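Local coordinates for protein glucuronoarabinoxylan endo-1,4-beta-xylanase (Clostridium papyrosolvens, PDB 4FMV) that probably cleaves beta-1,4 linkages inside plant cell-wall polysaccharides such as xylan, this chain being the glycoside hydrolase family 30 catalytic part of a longer protein, at residues 116-121 with 159-164; 248-253 with 288-293. One frame throughout, in Å; residues are numbered along the deposited sequence.

Contact 1. Residues 116-121 with 159-164; sequences EYAQYL and LNFMKN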
ATOM      1  N   GLU A 116       2.341  27.324   8.196  1.00 12.09           N
ATOM      2  CA  GLU A 116       2.068  27.498   6.777  1.00 12.44           C
ATOM      3  C   GLU A 116       1.993  26.142   6.067  1.00 10.40           C
ATOM      4  O   GLU A 116       1.143  25.921   5.185  1.00 10.13           O
ATOM      5  CB  GLU A 116       3.112  28.417   6.119  1.00 13.19           C
ATOM      6  CG  GLU A 116       2.612  29.002   4.775  1.00 17.77           C
ATOM      7  CD  GLU A 116       3.634  29.897   4.084  1.00 20.37           C
ATOM      8  OE1 GLU A 116       3.988  29.612   2.921  1.00 23.25           O
ATOM      9  OE2 GLU A 116       4.072  30.890   4.693  1.00 21.52           O
ATOM     10  N   TYR A 117       2.864  25.221   6.458  1.00  9.97           N
ATOM     11  CA  TYR A 117       2.896  23.910   5.813  1.00  9.56           C
ATOM     12  C   TYR A 117       1.604  23.126   6.061  1.00 10.80           C
ATOM     13  O   TYR A 117       1.092  22.459   5.153  1.00  9.60           O
ATOM     14  CB  TYR A 117       4.121  23.102   6.250  1.00  8.31           C
ATOM     15  CG  TYR A 117       4.284  21.776   5.519  1.00 10.22           C
ATOM     16  CD1 TYR A 117       4.363  21.723   4.129  1.00  7.64           C
ATOM     17  CD2 TYR A 117       4.384  20.577   6.221  1.00 10.95           C
ATOM     18  CE1 TYR A 117       4.526  20.524   3.468  1.00 10.13           C
ATOM     19  CE2 TYR A 117       4.541  19.371   5.562  1.00  9.64           C
ATOM     20  CZ  TYR A 117       4.609  19.352   4.189  1.00 11.70           C
ATOM     21  OH  TYR A 117       4.768  18.151   3.528  1.00 12.88           O
ATOM     22  N   ALA A 118       1.066  23.218   7.274  1.00 10.23           N
ATOM     23  CA  ALA A 118      -0.223  22.606   7.574  1.00 12.15           C
ATOM     24  C   ALA A 118      -1.337  23.249   6.750  1.00 12.40           C
ATOM     25  O   ALA A 118      -2.253  22.564   6.325  1.00 14.24           O
ATOM     26  CB  ALA A 118      -0.539  22.705   9.065  1.00 13.11           C
ATOM     27  N   GLN A 119      -1.266  24.560   6.536  1.00 11.54           N
ATOM     28  CA  GLN A 119      -2.247  25.251   5.667  1.00 14.99           C
ATOM     29  C   GLN A 119      -2.128  24.805   4.216  1.00 13.46           C
ATOM     30  O   GLN A 119      -3.118  24.663   3.500  1.00 15.35           O
ATOM     31  CB  GLN A 119      -2.062  26.769   5.734  1.00 15.32           C
ATOM     32  CG  GLN A 119      -2.388  27.325   7.089  1.00 18.73           C
ATOM     33  CD  GLN A 119      -2.043  28.783   7.218  1.00 24.89           C
ATOM     34  OE1 GLN A 119      -1.209  29.309   6.482  1.00 25.27           O
ATOM     35  NE2 GLN A 119      -2.687  29.453   8.164  1.00 29.12           N
ATOM     36  N   TYR A 120      -0.893  24.610   3.786  1.00 11.97           N
ATOM     37  CA  TYR A 120      -0.607  24.072   2.462  1.00  9.60           C
ATOM     38  C   TYR A 120      -1.232  22.694   2.299  1.00  8.42           C
ATOM     39  O   TYR A 120      -1.963  22.430   1.337  1.00  5.94           O
ATOM     40  CB  TYR A 120       0.901  24.001   2.298  1.00  6.94           C
ATOM     41  CG  TYR A 120       1.433  23.300   1.065  1.00  9.42           C
ATOM     42  CD1 TYR A 120       1.365  23.900  -0.187  1.00 10.84           C
ATOM     43  CD2 TYR A 120       2.066  22.063   1.166  1.00 10.80           C
ATOM     44  CE1 TYR A 120       1.893  23.274  -1.311  1.00 12.22           C
ATOM     45  CE2 TYR A 120       2.593  21.427   0.044  1.00  9.49           C
ATOM     46  CZ  TYR A 120       2.506  22.037  -1.183  1.00 10.01           C
ATOM     47  OH  TYR A 120       3.042  21.429  -2.294  1.00  8.60           O
ATOM     48  N   LEU A 121      -0.939  21.795   3.234  1.00  7.50           N
ATOM     49  CA  LEU A 121      -1.558  20.477   3.204  1.00  8.49           C
ATOM     50  C   LEU A 121      -3.088  20.593   3.207  1.00 12.36           C
ATOM     51  O   LEU A 121      -3.780  19.876   2.473  1.00 13.55           O
ATOM     52  CB  LEU A 121      -1.074  19.627   4.390  1.00 11.33           C
ATOM     53  CG  LEU A 121       0.410  19.241   4.304  1.00  8.86           C
ATOM     54  CD1 LEU A 121       0.779  18.308   5.441  1.00  8.72           C
ATOM     55  CD2 LEU A 121       0.703  18.581   2.947  1.00  9.55           C
ATOM     56  N   LEU A 159       7.931  14.531  15.122  1.00  9.89           N
ATOM     57  CA  LEU A 159       7.166  14.565  16.377  1.00 11.30           C
ATOM     58  C   LEU A 159       6.582  15.956  16.640  1.00  8.73           C
ATOM     59  O   LEU A 159       5.394  16.089  16.949  1.00  8.49           O
ATOM     60  CB  LEU A 159       8.017  14.112  17.589  1.00 10.34           C
ATOM     61  CG  LEU A 159       7.338  14.208  18.971  1.00 10.60           C
ATOM     62  CD1 LEU A 159       6.038  13.417  19.027  1.00 10.96           C
ATOM     63  CD2 LEU A 159       8.265  13.802  20.118  1.00 10.45           C
ATOM     64  N   ASN A 160       7.409  16.991  16.503  1.00  8.76           N
ATOM     65  CA  ASN A 160       6.954  18.354  16.787  1.00 11.81           C
ATOM     66  C   ASN A 160       5.735  18.734  15.922  1.00 12.82           C
ATOM     67  O   ASN A 160       4.754  19.301  16.413  1.00 11.15           O
ATOM     68  CB  ASN A 160       8.081  19.357  16.557  1.00 10.46           C
ATOM     69  CG  ASN A 160       9.188  19.237  17.574  1.00 11.30           C
ATOM     70  OD1 ASN A 160       8.993  18.682  18.659  1.00 10.12           O
ATOM     71  ND2 ASN A 160      10.363  19.774  17.239  1.00 10.37           N
ATOM     72  N   PHE A 161       5.803  18.403  14.635  1.00 10.89           N
ATOM     73  CA  PHE A 161       4.713  18.704  13.717  1.00  8.40           C
ATOM     74  C   PHE A 161       3.462  17.898  14.075  1.00 11.62           C
ATOM     75  O   PHE A 161       2.326  18.425  14.109  1.00 13.27           O
ATOM     76  CB  PHE A 161       5.132  18.404  12.275  1.00  7.66           C
ATOM     77  CG  PHE A 161       4.119  18.845  11.262  1.00  8.43           C
ATOM     78  CD1 PHE A 161       4.151  20.124  10.751  1.00 10.05           C
ATOM     79  CD2 PHE A 161       3.114  17.992  10.858  1.00  9.68           C
ATOM     80  CE1 PHE A 161       3.199  20.538   9.835  1.00  8.87           C
ATOM     81  CE2 PHE A 161       2.180  18.394   9.952  1.00 10.48           C
ATOM     82  CZ  PHE A 161       2.222  19.676   9.446  1.00 10.84           C
ATOM     83  N   MET A 162       3.666  16.610  14.313  1.00  8.22           N
ATOM     84  CA  MET A 162       2.579  15.731  14.746  1.00 11.23           C
ATOM     85  C   MET A 162       1.883  16.197  16.033  1.00 13.41           C
ATOM     86  O   MET A 162       0.660  16.087  16.133  1.00 13.49           O
ATOM     87  CB  MET A 162       3.053  14.282  14.878  1.00 11.20           C
ATOM     88  CG  MET A 162       3.366  13.578  13.537  1.00 10.10           C
ATOM     89  SD  MET A 162       1.999  13.513  12.335  1.00 11.60           S
ATOM     90  CE  MET A 162       0.864  12.371  13.150  1.00 15.43           C
ATOM     91  N   LYS A 163       2.626  16.704  17.025  1.00 13.63           N
ATOM     92  CA  LYS A 163       1.952  17.260  18.217  1.00 12.77           C
ATOM     93  C   LYS A 163       1.280  18.613  17.975  1.00 15.79           C
ATOM     94  O   LYS A 163       0.109  18.800  18.296  1.00 17.25           O
ATOM     95  CB  LYS A 163       2.899  17.394  19.432  1.00 12.55           C
ATOM     96  CG  LYS A 163       3.378  16.079  20.010  1.00 13.76           C
ATOM     97  CD  LYS A 163       4.280  16.297  21.232  1.00 14.80           C
ATOM     98  CE  LYS A 163       3.465  16.675  22.474  1.00 10.42           C
ATOM     99  NZ  LYS A 163       4.148  16.235  23.760  1.00  9.20           N
ATOM    100  N   ASN A 164       2.044  19.562  17.443  1.00 13.39           N
ATOM    101  CA  ASN A 164       1.600  20.957  17.389  1.00 15.07           C
ATOM    102  C   ASN A 164       0.856  21.436  16.167  1.00 13.72           C
ATOM    103  O   ASN A 164       0.188  22.454  16.214  1.00 12.18           O
ATOM    104  CB  ASN A 164       2.797  21.853  17.656  1.00 16.20           C
ATOM    105  CG  ASN A 164       3.445  21.510  18.966  1.00 19.23           C
ATOM    106  OD1 ASN A 164       2.744  21.175  19.920  1.00 21.64           O
ATOM    107  ND2 ASN A 164       4.770  21.542  19.019  1.00 18.25           N
TER
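Tyr117 turns the edge of its phenol ring toward the face of the Phe161 ring, in an offset edge-to-face pair whose centroids stand 5.8 Å apart with the planes inclined at 60°. The approach is off-centre: Tyr117 CD2 comes within 3.8 Å of Phe161 CE1, which lies close to the plane of the tyrosine ring. One face of that tyrosine carries Leu121 CG from the next turn of its own helix, offset toward the rim.

Phe161 is the sole residue that 159-164 sends into the contact, and it makes up the larger share of the modest 128 Å² buried. The axes of the two segments come no closer than 11.8 Å, and CG anti to the backbone N (chi1 -173°) directs the phenylalanine ring across this gap. Phe161 CZ, the far end of the ring, lies 4.1 Å from Ala118 CB and, more loosely, near Leu121 CD1, so that one aromatic ring meets three residues of the other helix.

The contacts between the segments are apolar; the hydroxyl of Tyr117 takes no part in them and is hydrogen-bonded to Val140 O, just after barrel strand 137-139. Segments 116-121 and 159-164, on helices 114-130 and 155-164, cross at -70° on the outside of the (beta/alpha)8 barrel; Met162, on the second helix, reaches strand 172-178 and helices 183-190 and 193-198.

Contact 2. Residues 248-253 with 288-293; sequences KEIHDS and GQFAKF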
ATOM      1  N   LYS A 248       5.999 -12.880  -2.581  1.00 13.23           N
ATOM      2  CA  LYS A 248       6.350 -13.219  -1.206  1.00  7.76           C
ATOM      3  C   LYS A 248       6.310 -12.013  -0.255  1.00  7.99           C
ATOM      4  O   LYS A 248       5.837 -12.124   0.862  1.00 10.84           O
ATOM      5  CB  LYS A 248       7.707 -13.907  -1.156  1.00 12.49           C
ATOM      6  CG  LYS A 248       8.315 -13.965   0.265  1.00 18.28           C
ATOM      7  CD  LYS A 248       8.150 -15.297   0.940  1.00 21.04           C
ATOM      8  CE  LYS A 248       9.322 -15.563   1.910  1.00 21.96           C
ATOM      9  NZ  LYS A 248       9.585 -14.472   2.914  1.00 19.77           N
ATOM     10  N   GLU A 249       6.816 -10.863  -0.682  1.00 10.05           N
ATOM     11  CA  GLU A 249       6.775  -9.679   0.177  1.00 11.58           C
ATOM     12  C   GLU A 249       5.354  -9.207   0.519  1.00 11.37           C
ATOM     13  O   GLU A 249       5.072  -8.790   1.655  1.00 10.92           O
ATOM     14  CB  GLU A 249       7.551  -8.528  -0.451  1.00 12.27           C
ATOM     15  CG  GLU A 249       7.609  -7.309   0.457  1.00 11.32           C
ATOM     16  CD  GLU A 249       8.554  -6.276  -0.092  1.00 12.56           C
ATOM     17  OE1 GLU A 249       9.780  -6.491  -0.040  1.00 16.22           O
ATOM     18  OE2 GLU A 249       8.071  -5.263  -0.594  1.00 14.50           O
ATOM     19  N   ILE A 250       4.439  -9.269  -0.440  1.00  5.79           N
ATOM     20  CA  ILE A 250       3.071  -8.887  -0.106  1.00  5.52           C
ATOM     21  C   ILE A 250       2.498  -9.854   0.928  1.00  8.53           C
ATOM     22  O   ILE A 250       1.857  -9.438   1.892  1.00 11.54           O
ATOM     23  CB  ILE A 250       2.153  -8.798  -1.348  1.00  7.86           C
ATOM     24  CG1 ILE A 250       2.732  -7.805  -2.364  1.00  5.17           C
ATOM     25  CG2 ILE A 250       0.755  -8.362  -0.930  1.00 10.06           C
ATOM     26  CD1 ILE A 250       2.028  -7.837  -3.756  1.00  4.54           C
ATOM     27  N   HIS A 251       2.755 -11.141   0.737  1.00 11.34           N
ATOM     28  CA  HIS A 251       2.399 -12.149   1.736  1.00 12.50           C
ATOM     29  C   HIS A 251       2.966 -11.775   3.102  1.00 11.96           C
ATOM     30  O   HIS A 251       2.247 -11.791   4.106  1.00 11.69           O
ATOM     31  CB  HIS A 251       2.911 -13.528   1.294  1.00 12.74           C
ATOM     32  CG  HIS A 251       2.940 -14.547   2.391  1.00 12.88           C
ATOM     33  ND1 HIS A 251       1.952 -15.497   2.550  1.00 11.39           N
ATOM     34  CD2 HIS A 251       3.841 -14.769   3.377  1.00 12.00           C
ATOM     35  CE1 HIS A 251       2.247 -16.261   3.589  1.00 11.13           C
ATOM     36  NE2 HIS A 251       3.385 -15.842   4.110  1.00 10.36           N
ATOM     37  N   ASP A 252       4.250 -11.420   3.144  1.00 12.38           N
ATOM     38  CA  ASP A 252       4.919 -11.112   4.417  1.00 10.15           C
ATOM     39  C   ASP A 252       4.320  -9.848   5.058  1.00 10.59           C
ATOM     40  O   ASP A 252       4.162  -9.768   6.271  1.00 11.57           O
ATOM     41  CB  ASP A 252       6.435 -10.947   4.214  1.00 12.44           C
ATOM     42  CG  ASP A 252       7.174 -12.291   4.006  1.00 13.46           C
ATOM     43  OD1 ASP A 252       6.749 -13.310   4.573  1.00 13.02           O
ATOM     44  OD2 ASP A 252       8.196 -12.328   3.276  1.00 13.12           O
ATOM     45  N   SER A 253       3.969  -8.863   4.239  1.00  9.91           N
ATOM     46  CA  SER A 253       3.344  -7.639   4.749  1.00 11.22           C
ATOM     47  C   SER A 253       1.986  -7.941   5.387  1.00 11.33           C
ATOM     48  O   SER A 253       1.604  -7.298   6.357  1.00 11.44           O
ATOM     49  CB  SER A 253       3.155  -6.599   3.630  1.00 13.25           C
ATOM     50  OG  SER A 253       2.062  -6.945   2.795  1.00 11.72           O
ATOM     51  N   GLY A 288      -2.567  -7.743  -8.413  1.00 12.93           N
ATOM     52  CA  GLY A 288      -3.974  -8.036  -8.649  1.00 12.95           C
ATOM     53  C   GLY A 288      -4.493  -9.331  -8.027  1.00 12.78           C
ATOM     54  O   GLY A 288      -5.690  -9.446  -7.729  1.00 10.53           O
ATOM     55  N   GLN A 289      -3.613 -10.322  -7.862  1.00  9.86           N
ATOM     56  CA  GLN A 289      -3.965 -11.572  -7.187  1.00  9.84           C
ATOM     57  C   GLN A 289      -4.490 -11.287  -5.789  1.00 12.36           C
ATOM     58  O   GLN A 289      -5.261 -12.083  -5.217  1.00 12.75           O
ATOM     59  CB  GLN A 289      -2.731 -12.474  -7.068  1.00  9.36           C
ATOM     60  CG  GLN A 289      -2.143 -12.945  -8.396  1.00  7.58           C
ATOM     61  CD  GLN A 289      -2.929 -14.051  -9.059  1.00 10.18           C
ATOM     62  OE1 GLN A 289      -2.763 -14.307 -10.250  1.00 12.78           O
ATOM     63  NE2 GLN A 289      -3.783 -14.728  -8.294  1.00  8.91           N
ATOM     64  N   PHE A 290      -4.036 -10.161  -5.234  1.00 12.93           N
ATOM     65  CA  PHE A 290      -4.533  -9.631  -3.960  1.00  7.51           C
ATOM     66  C   PHE A 290      -5.697  -8.676  -4.179  1.00  8.21           C
ATOM     67  O   PHE A 290      -6.795  -8.909  -3.645  1.00  9.26           O
ATOM     68  CB  PHE A 290      -3.421  -8.945  -3.158  1.00  8.37           C
ATOM     69  CG  PHE A 290      -2.346  -9.901  -2.666  1.00 11.10           C
ATOM     70  CD1 PHE A 290      -1.234 -10.180  -3.447  1.00  8.54           C
ATOM     71  CD2 PHE A 290      -2.464 -10.522  -1.428  1.00 10.05           C
ATOM     72  CE1 PHE A 290      -0.255 -11.072  -3.000  1.00 10.45           C
ATOM     73  CE2 PHE A 290      -1.486 -11.402  -0.965  1.00 11.34           C
ATOM     74  CZ  PHE A 290      -0.378 -11.679  -1.754  1.00  9.99           C
ATOM     75  N   ALA A 291      -5.434  -7.582  -4.906  1.00  6.29           N
ATOM     76  CA  ALA A 291      -6.356  -6.438  -5.027  1.00  6.00           C
ATOM     77  C   ALA A 291      -7.718  -6.791  -5.542  1.00 10.22           C
ATOM     78  O   ALA A 291      -8.718  -6.292  -5.045  1.00 13.78           O
ATOM     79  CB  ALA A 291      -5.768  -5.389  -5.949  1.00  6.67           C
ATOM     80  N   LYS A 292      -7.754  -7.611  -6.585  1.00 10.37           N
ATOM     81  CA  LYS A 292      -9.012  -7.901  -7.258  1.00 11.99           C
ATOM     82  C   LYS A 292      -9.943  -8.636  -6.320  1.00 14.39           C
ATOM     83  O   LYS A 292     -11.132  -8.324  -6.261  1.00 14.39           O
ATOM     84  CB  LYS A 292      -8.777  -8.756  -8.510  1.00 11.82           C
ATOM     85  CG  LYS A 292     -10.043  -9.005  -9.369  1.00 13.57           C
ATOM     86  CD  LYS A 292     -10.691  -7.723  -9.862  1.00 13.61           C
ATOM     87  CE  LYS A 292     -11.874  -7.998 -10.823  1.00 13.35           C
ATOM     88  NZ  LYS A 292     -12.351  -6.697 -11.425  1.00 11.24           N
ATOM     89  N   PHE A 293      -9.413  -9.665  -5.651  1.00 12.25           N
ATOM     90  CA  PHE A 293     -10.253 -10.521  -4.823  1.00 13.33           C
ATOM     91  C   PHE A 293     -10.380 -10.203  -3.333  1.00 11.77           C
ATOM     92  O   PHE A 293     -11.372 -10.603  -2.716  1.00 12.13           O
ATOM     93  CB  PHE A 293      -9.857 -11.992  -5.055  1.00 15.51           C
ATOM     94  CG  PHE A 293      -9.617 -12.301  -6.503  1.00 16.86           C
ATOM     95  CD1 PHE A 293     -10.680 -12.319  -7.397  1.00 17.54           C
ATOM     96  CD2 PHE A 293      -8.334 -12.500  -6.984  1.00 17.18           C
ATOM     97  CE1 PHE A 293     -10.473 -12.555  -8.734  1.00 17.60           C
ATOM     98  CE2 PHE A 293      -8.121 -12.739  -8.329  1.00 17.95           C
ATOM     99  CZ  PHE A 293      -9.200 -12.769  -9.202  1.00 16.89           C
TER
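With Ile250 CG2 anti to the backbone N and CG1 beside it (chi1 -57°), the gamma methyl of Ile250 is carried over the Phe290 ring, whose own CG stands anti to its carbonyl carbon. The result is a CH-pi contact between two helices of the (beta/alpha)8 barrel, 240-255 and 282-291. Its geometry is close to ideal: Ile250 CG2 lies 3.5 Å from the centroid of the Phe290 ring and only 8° off the ring normal, so the methyl sits over the middle of the face and is nearly equidistant from all six carbons.

The rest of the isoleucine follows the ring toward one side. Ile250 CB approaches Phe290 CE1 at 3.7 Å, and the other branch ends with Ile250 CD1 4.0 Å from Phe290 CD1. CG2 alone is centred on the face, while CD1 lies beyond the rim. The side chains run antiparallel alongside one another. The backbone N of His251 also comes near Phe290 CZ.

All three touching residues are buried. Phe290 further packs on Ile381 and Val325, from strands 380-387 and 321-328 of the beta-rich region beside the barrel, while Ile250 meets Tyr262 on barrel strand 261-266. The pair therefore lies where barrel and side domain come together. The carbonyl of Ile250 is also engaged: Ser253 OG, one turn on, donates to Ile250 O at 2.7 Å, meeting the C=O at 123° and tilted somewhat from the carbonyl plane.

From the N terminus, the chain passes strands 11-22, 45-49 and 82-86 before helix 114-130 opens contact 1. Thirty-seven residues, including barrel strand 137-139, separate its segments, and 159-164 closes that loop. The chain then runs through strands 172-178, 201-205 and 227-232 to helix 240-255, where contact 2 opens; strand 261-266 lies in the next loop, which closes at 288-293. The loops are in series, neither nested nor crossed. The centres of contact 1 and contact 2 are about 33 Å apart. Contact 1 joins the helices that follow strands 82-86 and 137-139; contact 2 joins the last two helices of the barrel, next to the beta-rich side domain.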